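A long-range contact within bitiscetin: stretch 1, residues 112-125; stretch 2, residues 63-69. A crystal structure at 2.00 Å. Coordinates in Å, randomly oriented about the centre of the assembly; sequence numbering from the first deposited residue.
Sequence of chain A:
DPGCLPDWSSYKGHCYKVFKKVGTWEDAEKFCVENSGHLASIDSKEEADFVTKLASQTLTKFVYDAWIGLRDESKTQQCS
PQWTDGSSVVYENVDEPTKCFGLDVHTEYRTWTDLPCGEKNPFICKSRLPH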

ATOM      1  N   TRP A 112      -0.302 -12.752   3.694  1.00 19.10           N
ATOM      2  CA  TRP A 112      -0.274 -12.069   2.403  1.00 18.10           C
ATOM      3  C   TRP A 112       0.340 -10.674   2.517  1.00 17.99           C
ATOM      4  O   TRP A 112       0.156  -9.989   3.521  1.00 17.73           O
ATOM      5  CB  TRP A 112      -1.688 -11.971   1.826  1.00 16.57           C
ATOM      6  CG  TRP A 112      -2.405 -13.298   1.752  1.00 16.47           C
ATOM      7  CD1 TRP A 112      -1.838 -14.545   1.778  1.00 15.57           C
ATOM      8  CD2 TRP A 112      -3.816 -13.503   1.588  1.00 16.24           C
ATOM      9  NE1 TRP A 112      -2.812 -15.511   1.642  1.00 17.18           N
ATOM     10  CE2 TRP A 112      -4.033 -14.900   1.525  1.00 15.31           C
ATOM     11  CE3 TRP A 112      -4.918 -12.643   1.489  1.00 17.39           C
ATOM     12  CZ2 TRP A 112      -5.309 -15.457   1.367  1.00 15.74           C
ATOM     13  CZ3 TRP A 112      -6.193 -13.197   1.328  1.00 16.10           C
ATOM     14  CH2 TRP A 112      -6.373 -14.591   1.271  1.00 16.41           C
ATOM     15  N   THR A 113       1.064 -10.256   1.482  1.00 17.89           N
ATOM     16  CA  THR A 113       1.712  -8.947   1.481  1.00 17.75           C
ATOM     17  C   THR A 113       1.530  -8.230   0.138  1.00 16.37           C
ATOM     18  O   THR A 113       1.431  -8.876  -0.906  1.00 15.47           O
ATOM     19  CB  THR A 113       3.230  -9.097   1.797  1.00 18.49           C
ATOM     20  OG1 THR A 113       3.821  -7.802   1.983  1.00 19.52           O
ATOM     21  CG2 THR A 113       3.943  -9.825   0.674  1.00 17.99           C
ATOM     22  N   ASP A 114       1.473  -6.900   0.175  1.00 15.49           N
ATOM     23  CA  ASP A 114       1.314  -6.096  -1.037  1.00 16.46           C
ATOM     24  C   ASP A 114       2.676  -5.880  -1.681  1.00 17.83           C
ATOM     25  O   ASP A 114       3.633  -5.510  -1.007  1.00 18.52           O
ATOM     26  CB  ASP A 114       0.672  -4.744  -0.710  1.00 15.55           C
ATOM     27  CG  ASP A 114       1.454  -3.965   0.321  1.00 16.11           C
ATOM     28  OD1 ASP A 114       1.867  -2.822   0.017  1.00 17.17           O
ATOM     29  OD2 ASP A 114       1.659  -4.494   1.431  1.00 15.24           O
ATOM     30  N   LEU A 115       2.750  -6.094  -2.991  1.00 17.68           N
ATOM     31  CA  LEU A 115       4.003  -5.973  -3.731  1.00 17.66           C
ATOM     32  C   LEU A 115       3.847  -5.247  -5.062  1.00 17.88           C
ATOM     33  O   LEU A 115       2.738  -5.088  -5.567  1.00 17.01           O
ATOM     34  CB  LEU A 115       4.556  -7.373  -4.018  1.00 16.11           C
ATOM     35  CG  LEU A 115       4.818  -8.291  -2.823  1.00 15.26           C
ATOM     36  CD1 LEU A 115       4.905  -9.744  -3.285  1.00 16.12           C
ATOM     37  CD2 LEU A 115       6.103  -7.851  -2.146  1.00 15.00           C
ATOM     38  N   PRO A 116       4.970  -4.800  -5.652  1.00 19.21           N
ATOM     39  CA  PRO A 116       4.916  -4.103  -6.942  1.00 19.61           C
ATOM     40  C   PRO A 116       4.469  -5.136  -7.972  1.00 19.09           C
ATOM     41  O   PRO A 116       5.085  -6.191  -8.094  1.00 18.23           O
ATOM     42  CB  PRO A 116       6.367  -3.670  -7.168  1.00 19.84           C
ATOM     43  CG  PRO A 116       6.919  -3.558  -5.772  1.00 19.83           C
ATOM     44  CD  PRO A 116       6.335  -4.777  -5.103  1.00 19.45           C
ATOM     45  N   CYS A 117       3.404  -4.840  -8.704  1.00 19.90           N
ATOM     46  CA  CYS A 117       2.886  -5.769  -9.700  1.00 19.34           C
ATOM     47  C   CYS A 117       3.905  -6.125 -10.782  1.00 21.30           C
ATOM     48  O   CYS A 117       3.796  -7.172 -11.418  1.00 20.59           O
ATOM     49  CB  CYS A 117       1.649  -5.183 -10.368  1.00 17.51           C
ATOM     50  SG  CYS A 117       0.191  -4.966  -9.298  1.00 16.62           S
ATOM     51  N   GLY A 118       4.892  -5.257 -10.987  1.00 23.65           N
ATOM     52  CA  GLY A 118       5.899  -5.506 -12.006  1.00 26.18           C
ATOM     53  C   GLY A 118       7.085  -6.346 -11.563  1.00 27.70           C
ATOM     54  O   GLY A 118       8.000  -6.602 -12.351  1.00 28.25           O
ATOM     55  N   GLU A 119       7.073  -6.774 -10.305  1.00 28.73           N
ATOM     56  CA  GLU A 119       8.143  -7.599  -9.746  1.00 30.89           C
ATOM     57  C   GLU A 119       8.022  -9.030 -10.275  1.00 30.38           C
ATOM     58  O   GLU A 119       6.914  -9.536 -10.448  1.00 30.33           O
ATOM     59  CB  GLU A 119       8.027  -7.602  -8.219  1.00 34.02           C
ATOM     60  CG  GLU A 119       9.213  -8.178  -7.469  1.00 37.43           C
ATOM     61  CD  GLU A 119       8.992  -8.186  -5.962  1.00 40.13           C
ATOM     62  OE1 GLU A 119       8.294  -9.093  -5.459  1.00 40.23           O
ATOM     63  OE2 GLU A 119       9.512  -7.277  -5.279  1.00 41.40           O
ATOM     64  N   LYS A 120       9.150  -9.687 -10.526  1.00 29.28           N
ATOM     65  CA  LYS A 120       9.114 -11.060 -11.030  1.00 28.67           C
ATOM     66  C   LYS A 120       9.227 -12.084  -9.898  1.00 27.62           C
ATOM     67  O   LYS A 120      10.241 -12.153  -9.203  1.00 28.00           O
ATOM     68  CB  LYS A 120      10.230 -11.284 -12.057  1.00 29.39           C
ATOM     69  CG  LYS A 120      10.050 -10.476 -13.336  1.00 30.77           C
ATOM     70  CD  LYS A 120      11.134 -10.772 -14.359  1.00 31.11           C
ATOM     71  CE  LYS A 120      11.058  -9.797 -15.524  1.00 31.90           C
ATOM     72  NZ  LYS A 120       9.708  -9.770 -16.161  1.00 31.74           N
ATOM     73  N   ASN A 121       8.175 -12.878  -9.723  1.00 25.06           N
ATOM     74  CA  ASN A 121       8.142 -13.887  -8.669  1.00 22.83           C
ATOM     75  C   ASN A 121       7.527 -15.179  -9.160  1.00 21.85           C
ATOM     76  O   ASN A 121       6.845 -15.204 -10.185  1.00 21.98           O
ATOM     77  CB  ASN A 121       7.279 -13.415  -7.493  1.00 21.96           C
ATOM     78  CG  ASN A 121       7.857 -12.225  -6.772  1.00 21.35           C
ATOM     79  OD1 ASN A 121       9.001 -12.258  -6.322  1.00 23.41           O
ATOM     80  ND2 ASN A 121       7.061 -11.166  -6.639  1.00 19.46           N
ATOM     81  N   PRO A 122       7.777 -16.282  -8.440  1.00 20.82           N
ATOM     82  CA  PRO A 122       7.166 -17.532  -8.885  1.00 20.22           C
ATOM     83  C   PRO A 122       5.680 -17.341  -8.574  1.00 19.48           C
ATOM     84  O   PRO A 122       5.299 -16.356  -7.924  1.00 17.66           O
ATOM     85  CB  PRO A 122       7.839 -18.586  -7.999  1.00 20.69           C
ATOM     86  CG  PRO A 122       8.198 -17.832  -6.766  1.00 20.11           C
ATOM     87  CD  PRO A 122       8.700 -16.516  -7.319  1.00 20.42           C
ATOM     88  N   PHE A 123       4.836 -18.258  -9.022  1.00 20.13           N
ATOM     89  CA  PHE A 123       3.409 -18.102  -8.783  1.00 19.88           C
ATOM     90  C   PHE A 123       2.669 -19.419  -8.665  1.00 19.56           C
ATOM     91  O   PHE A 123       3.220 -20.488  -8.929  1.00 19.48           O
ATOM     92  CB  PHE A 123       2.777 -17.254  -9.888  1.00 19.75           C
ATOM     93  CG  PHE A 123       3.041 -17.767 -11.270  1.00 20.40           C
ATOM     94  CD1 PHE A 123       4.260 -17.529 -11.895  1.00 18.74           C
ATOM     95  CD2 PHE A 123       2.069 -18.493 -11.948  1.00 19.82           C
ATOM     96  CE1 PHE A 123       4.507 -18.006 -13.181  1.00 19.52           C
ATOM     97  CE2 PHE A 123       2.306 -18.974 -13.236  1.00 19.87           C
ATOM     98  CZ  PHE A 123       3.532 -18.729 -13.853  1.00 19.79           C
ATOM     99  N   ILE A 124       1.410 -19.326  -8.268  1.00 19.40           N
ATOM    100  CA  ILE A 124       0.592 -20.505  -8.071  1.00 20.81           C
ATOM    101  C   ILE A 124      -0.728 -20.429  -8.818  1.00 20.43           C
ATOM    102  O   ILE A 124      -1.507 -19.491  -8.635  1.00 20.28           O
ATOM    103  CB  ILE A 124       0.303 -20.708  -6.572  1.00 22.12           C
ATOM    104  CG1 ILE A 124      -0.678 -21.865  -6.383  1.00 22.73           C
ATOM    105  CG2 ILE A 124      -0.260 -19.425  -5.978  1.00 25.18           C
ATOM    106  CD1 ILE A 124      -1.147 -22.034  -4.964  1.00 25.32           C
ATOM    107  N   CYS A 125      -0.964 -21.434  -9.658  1.00 20.52           N
ATOM    108  CA  CYS A 125      -2.189 -21.528 -10.437  1.00 20.39           C
ATOM    109  C   CYS A 125      -3.184 -22.477  -9.769  1.00 20.73           C
ATOM    110  O   CYS A 125      -2.807 -23.376  -9.009  1.00 20.68           O
ATOM    111  CB  CYS A 125      -1.889 -22.029 -11.850  1.00 18.35           C
ATOM    112  SG  CYS A 125      -0.823 -20.944 -12.846  1.00 18.77           S
TER
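Stretch 2 (63-69) VYDAWIG

Stretch 2 meets stretch 1 through a single backbone bridge and extensive side-chain packing; the bridge joins a strand segment around Trp67 to the strand that runs through residues 121-125. The stronger link is the hydrogen bond from Trp67 N to Pro122 O, 3.0 Å long with an angle of 158° at the hydrogen. From the next-but-one residue of the same strand, Ile124 N donates to Trp67 O at 3.4 Å, a weak bond. Together they form a single parallel bridge between Phe123 and Trp67, whose CA atoms lie 4.5 Å apart. At the bridge itself, Phe123 CB meets Trp67 CB at 3.7 Å. The strands run in broadly the same direction but cross at -39°, and the register loosens at once: the CA atoms of Ile124 and Ile68 are already 6.2 Å apart. Pro122 O also receives a CA-H...O contact from Ala66 CA at 3.4 Å.

Before the strand, Tyr64 and Asp65 are extended, and Asp65 is joined to Asn121 through water 1. The water accepts from Asp65 N at 3.0 Å and donates to Asn121 OD1 at 2.5 Å. The other end of this amide is fixed within stretch 1, where Asn121 ND2 donates to Glu119 OE1 at 2.7 Å. Asp65 O is buried without a polar partner, facing Pro122 CD at 3.2 Å and Asn121 CB at 3.3 Å. Glu119 OE1 and Asp65 OD1, of like charge, remain 4.2 Å apart.

Trp67 gives the contact its largest buried area. With chi1 at -69° (m), its CA-to-CB bond points sideways, yet the indole end reaches back to stretch 1. Asn121 covers one face of the ring: its CB lies 4.0 Å from the centroid of the five-membered ring, and its ND2 is 3.5 Å from Trp67 CZ2. The ring edge meets the type I turn from Pro116 to Glu119, which is closed by a hydrogen bond from Glu119 N to Pro116 O at 3.0 Å. Here Glu119 O approaches Trp67 CZ2 at 3.2 Å and Pro116 O approaches Trp67 CH2 at 3.3 Å, so backbone carbonyls line the rim of the six-membered ring. Leu115 CB adds an apolar contact to Trp67 CH2 at 3.9 Å, while Leu115 CD1 packs on Asp65 CB at 3.7 Å.

Toward the N-terminal end of stretch 2, Pro122 CD rests 3.5 Å from Tyr64 CB. Ile68 points its CA-to-CB bond away, but its end returns to place CD1 over a face of Trp112, 3.7 Å from the centroid of the five-membered ring and almost exactly on its normal. Ile124 CG2 completes the packing against Ile68 CG2 at 3.9 Å.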

ATOM      1  N   VAL A  63      13.388 -17.490  -0.734  1.00 30.23           N
ATOM      2  CA  VAL A  63      14.002 -16.252  -1.204  1.00 29.54           C
ATOM      3  C   VAL A  63      13.051 -15.366  -2.003  1.00 28.30           C
ATOM      4  O   VAL A  63      13.307 -14.183  -2.189  1.00 28.09           O
ATOM      5  CB  VAL A  63      15.225 -16.538  -2.086  1.00 29.80           C
ATOM      6  CG1 VAL A  63      16.284 -17.256  -1.277  1.00 31.27           C
ATOM      7  CG2 VAL A  63      14.812 -17.373  -3.286  1.00 31.21           C
ATOM      8  N   TYR A  64      11.956 -15.940  -2.481  1.00 27.45           N
ATOM      9  CA  TYR A  64      10.996 -15.174  -3.266  1.00 26.91           C
ATOM     10  C   TYR A  64       9.610 -15.228  -2.656  1.00 24.33           C
ATOM     11  O   TYR A  64       9.278 -16.168  -1.939  1.00 23.35           O
ATOM     12  CB  TYR A  64      10.871 -15.737  -4.684  1.00 30.91           C
ATOM     13  CG  TYR A  64      12.104 -15.673  -5.550  1.00 35.03           C
ATOM     14  CD1 TYR A  64      12.603 -14.456  -6.004  1.00 37.43           C
ATOM     15  CD2 TYR A  64      12.739 -16.844  -5.966  1.00 36.82           C
ATOM     16  CE1 TYR A  64      13.708 -14.405  -6.858  1.00 40.32           C
ATOM     17  CE2 TYR A  64      13.839 -16.805  -6.815  1.00 39.28           C
ATOM     18  CZ  TYR A  64      14.317 -15.583  -7.259  1.00 40.98           C
ATOM     19  OH  TYR A  64      15.404 -15.542  -8.104  1.00 44.64           O
ATOM     20  N   ASP A  65       8.808 -14.207  -2.944  1.00 22.10           N
ATOM     21  CA  ASP A  65       7.426 -14.203  -2.505  1.00 20.50           C
ATOM     22  C   ASP A  65       6.757 -14.971  -3.651  1.00 19.73           C
ATOM     23  O   ASP A  65       7.386 -15.214  -4.686  1.00 19.35           O
ATOM     24  CB  ASP A  65       6.863 -12.779  -2.434  1.00 21.65           C
ATOM     25  CG  ASP A  65       7.578 -11.911  -1.401  1.00 23.46           C
ATOM     26  OD1 ASP A  65       8.432 -11.093  -1.797  1.00 25.22           O
ATOM     27  OD2 ASP A  65       7.294 -12.052  -0.200  1.00 22.64           O
ATOM     28  N   ALA A  66       5.501 -15.359  -3.483  1.00 18.51           N
ATOM     29  CA  ALA A  66       4.807 -16.080  -4.546  1.00 16.23           C
ATOM     30  C   ALA A  66       3.458 -15.430  -4.840  1.00 15.12           C
ATOM     31  O   ALA A  66       2.650 -15.224  -3.936  1.00 14.12           O
ATOM     32  CB  ALA A  66       4.619 -17.539  -4.150  1.00 17.05           C
ATOM     33  N   TRP A  67       3.230 -15.085  -6.104  1.00 14.10           N
ATOM     34  CA  TRP A  67       1.982 -14.455  -6.534  1.00 14.29           C
ATOM     35  C   TRP A  67       0.726 -15.289  -6.318  1.00 14.73           C
ATOM     36  O   TRP A  67       0.719 -16.499  -6.576  1.00 14.53           O
ATOM     37  CB  TRP A  67       2.025 -14.134  -8.040  1.00 13.99           C
ATOM     38  CG  TRP A  67       2.974 -13.057  -8.459  1.00 15.29           C
ATOM     39  CD1 TRP A  67       3.875 -13.116  -9.485  1.00 16.10           C
ATOM     40  CD2 TRP A  67       3.069 -11.735  -7.918  1.00 16.90           C
ATOM     41  NE1 TRP A  67       4.523 -11.911  -9.617  1.00 17.59           N
ATOM     42  CE2 TRP A  67       4.046 -11.045  -8.668  1.00 17.80           C
ATOM     43  CE3 TRP A  67       2.419 -11.066  -6.873  1.00 18.68           C
ATOM     44  CZ2 TRP A  67       4.392  -9.715  -8.406  1.00 18.21           C
ATOM     45  CZ3 TRP A  67       2.765  -9.740  -6.613  1.00 19.14           C
ATOM     46  CH2 TRP A  67       3.741  -9.082  -7.376  1.00 17.61           C
ATOM     47  N   ILE A  68      -0.331 -14.633  -5.845  1.00 14.08           N
ATOM     48  CA  ILE A  68      -1.641 -15.262  -5.705  1.00 14.03           C
ATOM     49  C   ILE A  68      -2.573 -14.316  -6.476  1.00 13.93           C
ATOM     50  O   ILE A  68      -2.157 -13.215  -6.850  1.00 14.64           O
ATOM     51  CB  ILE A  68      -2.123 -15.429  -4.232  1.00 13.29           C
ATOM     52  CG1 ILE A  68      -2.047 -14.112  -3.468  1.00 13.07           C
ATOM     53  CG2 ILE A  68      -1.316 -16.534  -3.553  1.00 13.20           C
ATOM     54  CD1 ILE A  68      -2.642 -14.233  -2.059  1.00 13.91           C
ATOM     55  N   GLY A  69      -3.813 -14.728  -6.710  1.00 14.55           N
ATOM     56  CA  GLY A  69      -4.717 -13.914  -7.515  1.00 15.56           C
ATOM     57  C   GLY A  69      -5.400 -12.670  -6.983  1.00 15.19           C
ATOM     58  O   GLY A  69      -6.385 -12.236  -7.565  1.00 16.59           O
TER
HETATM   59  O   HOH W   1      10.377 -12.027  -4.269  1.00 49.14           O